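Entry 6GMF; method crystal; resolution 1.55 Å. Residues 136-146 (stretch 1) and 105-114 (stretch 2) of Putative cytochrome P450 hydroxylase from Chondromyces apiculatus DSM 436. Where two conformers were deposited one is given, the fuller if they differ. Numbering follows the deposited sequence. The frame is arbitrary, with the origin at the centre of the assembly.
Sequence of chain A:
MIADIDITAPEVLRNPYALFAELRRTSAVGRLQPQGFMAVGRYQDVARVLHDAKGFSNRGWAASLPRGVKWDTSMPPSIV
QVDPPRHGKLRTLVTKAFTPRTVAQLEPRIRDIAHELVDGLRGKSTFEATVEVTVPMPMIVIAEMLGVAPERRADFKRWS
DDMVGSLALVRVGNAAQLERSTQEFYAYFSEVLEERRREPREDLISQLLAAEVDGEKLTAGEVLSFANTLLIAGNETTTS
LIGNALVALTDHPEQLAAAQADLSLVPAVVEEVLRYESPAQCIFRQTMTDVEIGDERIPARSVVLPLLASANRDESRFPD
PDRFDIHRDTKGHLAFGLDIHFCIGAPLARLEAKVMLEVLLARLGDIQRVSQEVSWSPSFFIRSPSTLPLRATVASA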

# COMPACT_ATOMS: atom_id res chain seq x y z
N PRO A 136 0.89 11.13 8.44
CA PRO A 136 2.27 11.35 8.87
C PRO A 136 3.06 10.08 9.17
O PRO A 136 4.24 10.02 8.85
CB PRO A 136 2.21 12.17 10.16
CG PRO A 136 0.73 12.24 10.52
CD PRO A 136 -0.07 11.86 9.29
N MET A 137 2.46 9.07 9.81
CA MET A 137 3.30 7.98 10.36
C MET A 137 4.15 7.35 9.26
O MET A 137 5.38 7.27 9.40
CB MET A 137 2.49 6.90 11.07
CG MET A 137 3.21 5.58 11.08
SD MET A 137 2.62 4.53 12.37
CE MET A 137 3.70 5.01 13.72
N PRO A 138 3.60 6.88 8.12
CA PRO A 138 4.44 6.19 7.12
C PRO A 138 5.55 7.07 6.54
O PRO A 138 6.73 6.64 6.36
CB PRO A 138 3.46 5.77 6.04
CG PRO A 138 2.12 5.75 6.72
CD PRO A 138 2.17 6.83 7.79
N MET A 139 5.20 8.32 6.30
CA MET A 139 6.10 9.27 5.72
C MET A 139 7.27 9.57 6.67
O MET A 139 8.48 9.65 6.22
CB MET A 139 5.26 10.52 5.44
CG MET A 139 5.94 11.58 4.69
SD MET A 139 4.83 13.00 4.98
CE MET A 139 3.48 12.43 3.96
N ILE A 140 7.00 9.71 7.97
CA ILE A 140 8.05 9.99 8.96
C ILE A 140 8.99 8.77 9.02
O ILE A 140 10.21 8.91 9.00
CB ILE A 140 7.46 10.29 10.34
CG1 ILE A 140 6.63 11.58 10.36
CG2 ILE A 140 8.53 10.32 11.41
CD1 ILE A 140 5.74 11.69 11.64
N VAL A 141 8.41 7.57 9.09
CA VAL A 141 9.20 6.37 9.22
C VAL A 141 10.10 6.18 8.00
O VAL A 141 11.31 5.99 8.17
CB VAL A 141 8.34 5.13 9.43
CG1 VAL A 141 9.19 3.88 9.35
CG2 VAL A 141 7.61 5.24 10.74
N ILE A 142 9.56 6.37 6.79
CA ILE A 142 10.38 6.14 5.58
C ILE A 142 11.45 7.22 5.44
O ILE A 142 12.58 6.90 5.00
CB ILE A 142 9.57 5.89 4.30
CG1 ILE A 142 10.34 5.03 3.29
CG2 ILE A 142 9.11 7.20 3.66
CD1 ILE A 142 10.61 3.61 3.78
N ALA A 143 11.13 8.48 5.76
CA ALA A 143 12.17 9.52 5.73
C ALA A 143 13.31 9.17 6.72
O ALA A 143 14.47 9.34 6.42
CB ALA A 143 11.53 10.85 6.01
N GLU A 144 12.98 8.65 7.89
CA GLU A 144 14.05 8.30 8.83
C GLU A 144 14.86 7.14 8.28
O GLU A 144 16.11 7.14 8.38
CB GLU A 144 13.47 8.02 10.21
CG GLU A 144 13.04 9.33 10.83
CD GLU A 144 12.64 9.32 12.28
OE1 GLU A 144 12.91 8.28 12.99
OE2 GLU A 144 12.04 10.35 12.69
N MET A 145 14.18 6.15 7.69
CA MET A 145 14.88 4.99 7.13
C MET A 145 15.82 5.40 6.00
O MET A 145 16.94 4.88 5.87
CB MET A 145 13.90 3.94 6.61
CG MET A 145 13.27 3.19 7.71
SD MET A 145 12.23 1.88 7.02
CE MET A 145 13.34 1.03 5.92
N LEU A 146 15.38 6.37 5.21
CA LEU A 146 16.21 6.89 4.12
C LEU A 146 17.26 7.93 4.54
O LEU A 146 17.99 8.45 3.69
CB LEU A 146 15.28 7.50 3.08
CG LEU A 146 14.49 6.50 2.26
CD1 LEU A 146 13.40 7.22 1.49
CD2 LEU A 146 15.39 5.72 1.31
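Stretch 2 (105-114) QLEPRIRDIA

Stretch 2 lies on stretch 1 as one helix on another. Residues 107-114 are helical and continue as helix later in the chain, with i to i+4 backbone hydrogen bonds running from Ile110 N to Leu106 O (2.9 Å) through Ala114 N to Ile110 O (2.9 Å). The N-to-C directions of the two helices make an angle of 140°, so they run roughly antiparallel but are well splayed, and their axes come no closer than 10.5 Å. That spacing leaves room for branched side chains between the backbones. The register agrees with this direction: the CA of Ile113 stands 7.0 Å from the CA of Met137, and the CA of Ile110, one turn earlier, stands 6.9 Å from the CA of Val141. Leu106, four residues earlier, meets Met145, near the C-terminal end of the other helix.

The apolar packing is built on this spacing of three and four residues. Ile113, with chi1 m and chi2 t, is the knob: its CA-to-CB bond points toward stretch 1 and its side chain sits among Met137, Ile140, Val141 and Glu144, a hole made by one turn of helix and the next. Its CD1 lies 3.5 Å from Ile140 CG2 and 3.9 Å from Val141 CG2, while its CG2 is 4.2 Å from Met137 CE. Ile110, in the same m, t rotamer, has its CA-to-CB bond sideways, and its CG1 packs 3.9 Å from Val141 CG2. The CA-to-CB bond of Leu106 points toward stretch 1, and the residue offers CD1 to two others, 3.2 Å from Met145 SD and 4.2 Å from Val141 CG1.

Met137 reaches the contact through the end of its side chain. Its CA-to-CB bond points sideways, yet in the conformer given here, one of two deposited, its end comes nearer to stretch 2. There CE meets Ile110 CG2 at 3.7 Å and Ala114 CB at 4.0 Å, and lies 3.6 Å from the backbone Ile110 O.

The polar part of the contact is a single pair, Arg109 with Glu144, both partly exposed and both with the CA-to-CB bond toward the opposing stretch. The salt bridge is two-pronged: Arg109 NE donates to Glu144 OE1 at 2.7 Å, and Arg109 NH2 donates to Glu144 OE2 at 2.7 Å. Both hydrogen bonds are nearly straight, at 172° and 174°, as expected when a carboxylate meets a guanidinium edge-on. Glu144 also lines the hole, its OE1 4.2 Å from Ile113 CD1. The rule to read here is economical: isoleucine, methionine, leucine and valine fill the seam, and one charged pair joins the helices beside it, with 460 Å² buried in all.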

# COMPACT_ATOMS: atom_id res chain seq x y z
N GLN A 105 14.01 -3.78 13.71
CA GLN A 105 14.78 -2.92 14.60
C GLN A 105 14.16 -1.50 14.68
O GLN A 105 14.48 -0.76 15.63
CB GLN A 105 16.25 -2.92 14.20
CG GLN A 105 16.96 -4.22 14.57
CD GLN A 105 18.46 -4.12 14.43
OE1 GLN A 105 18.98 -3.12 13.97
NE2 GLN A 105 19.17 -5.17 14.84
N LEU A 106 13.22 -1.15 13.77
CA LEU A 106 12.55 0.18 13.82
C LEU A 106 11.48 0.25 14.90
O LEU A 106 11.01 1.34 15.19
CB LEU A 106 11.91 0.46 12.46
CG LEU A 106 12.84 0.91 11.34
CD1 LEU A 106 12.11 0.88 10.01
CD2 LEU A 106 13.39 2.29 11.61
N GLU A 107 11.07 -0.86 15.52
CA GLU A 107 9.84 -0.85 16.30
C GLU A 107 9.90 0.17 17.45
O GLU A 107 8.91 0.86 17.74
CB GLU A 107 9.49 -2.27 16.78
CG GLU A 107 8.33 -2.27 17.74
CD GLU A 107 7.76 -3.62 18.13
OE1 GLU A 107 8.30 -4.62 17.69
OE2 GLU A 107 6.76 -3.63 18.86
N PRO A 108 11.00 0.28 18.24
CA PRO A 108 11.04 1.30 19.30
C PRO A 108 10.81 2.73 18.79
O PRO A 108 10.05 3.49 19.43
CB PRO A 108 12.42 1.09 19.94
CG PRO A 108 12.65 -0.41 19.71
CD PRO A 108 12.13 -0.66 18.30
N ARG A 109 11.44 3.07 17.68
CA ARG A 109 11.28 4.43 17.11
C ARG A 109 9.85 4.61 16.59
O ARG A 109 9.34 5.68 16.68
CB ARG A 109 12.28 4.62 15.97
CG ARG A 109 12.18 5.99 15.31
CD ARG A 109 12.23 7.14 16.27
NE ARG A 109 11.97 8.37 15.55
CZ ARG A 109 11.35 9.42 16.04
NH1 ARG A 109 10.96 9.44 17.30
NH2 ARG A 109 11.12 10.46 15.27
N ILE A 110 9.30 3.58 15.99
CA ILE A 110 7.91 3.65 15.48
C ILE A 110 6.95 3.89 16.65
O ILE A 110 6.01 4.66 16.52
CB ILE A 110 7.58 2.40 14.64
CG1 ILE A 110 8.35 2.41 13.32
CG2 ILE A 110 6.07 2.30 14.41
CD1 ILE A 110 8.32 1.13 12.54
N ARG A 111 7.17 3.24 17.81
CA ARG A 111 6.33 3.42 18.98
C ARG A 111 6.44 4.88 19.45
O ARG A 111 5.47 5.51 19.79
CB ARG A 111 6.74 2.39 20.05
CG ARG A 111 5.76 2.22 21.20
CD ARG A 111 6.01 0.95 21.99
NE ARG A 111 5.89 -0.26 21.18
CZ ARG A 111 4.74 -0.84 20.82
NH1 ARG A 111 3.59 -0.32 21.20
NH2 ARG A 111 4.76 -1.93 20.08
N ASP A 112 7.64 5.42 19.40
CA ASP A 112 7.85 6.82 19.84
C ASP A 112 7.10 7.75 18.90
O ASP A 112 6.54 8.69 19.35
CB ASP A 112 9.34 7.15 19.91
CG ASP A 112 10.01 6.68 21.19
OD1 ASP A 112 9.31 6.30 22.10
OD2 ASP A 112 11.22 6.71 21.22
N ILE A 113 7.16 7.48 17.61
CA ILE A 113 6.44 8.33 16.62
C ILE A 113 4.95 8.21 16.90
O ILE A 113 4.29 9.20 16.91
CB ILE A 113 6.82 7.88 15.21
CG1 ILE A 113 8.28 8.20 14.92
CG2 ILE A 113 5.92 8.53 14.18
CD1 ILE A 113 8.79 7.60 13.65
N ALA A 114 4.47 7.01 17.15
CA ALA A 114 3.04 6.82 17.43
C ALA A 114 2.63 7.65 18.65
O ALA A 114 1.64 8.31 18.61
CB ALA A 114 2.72 5.36 17.60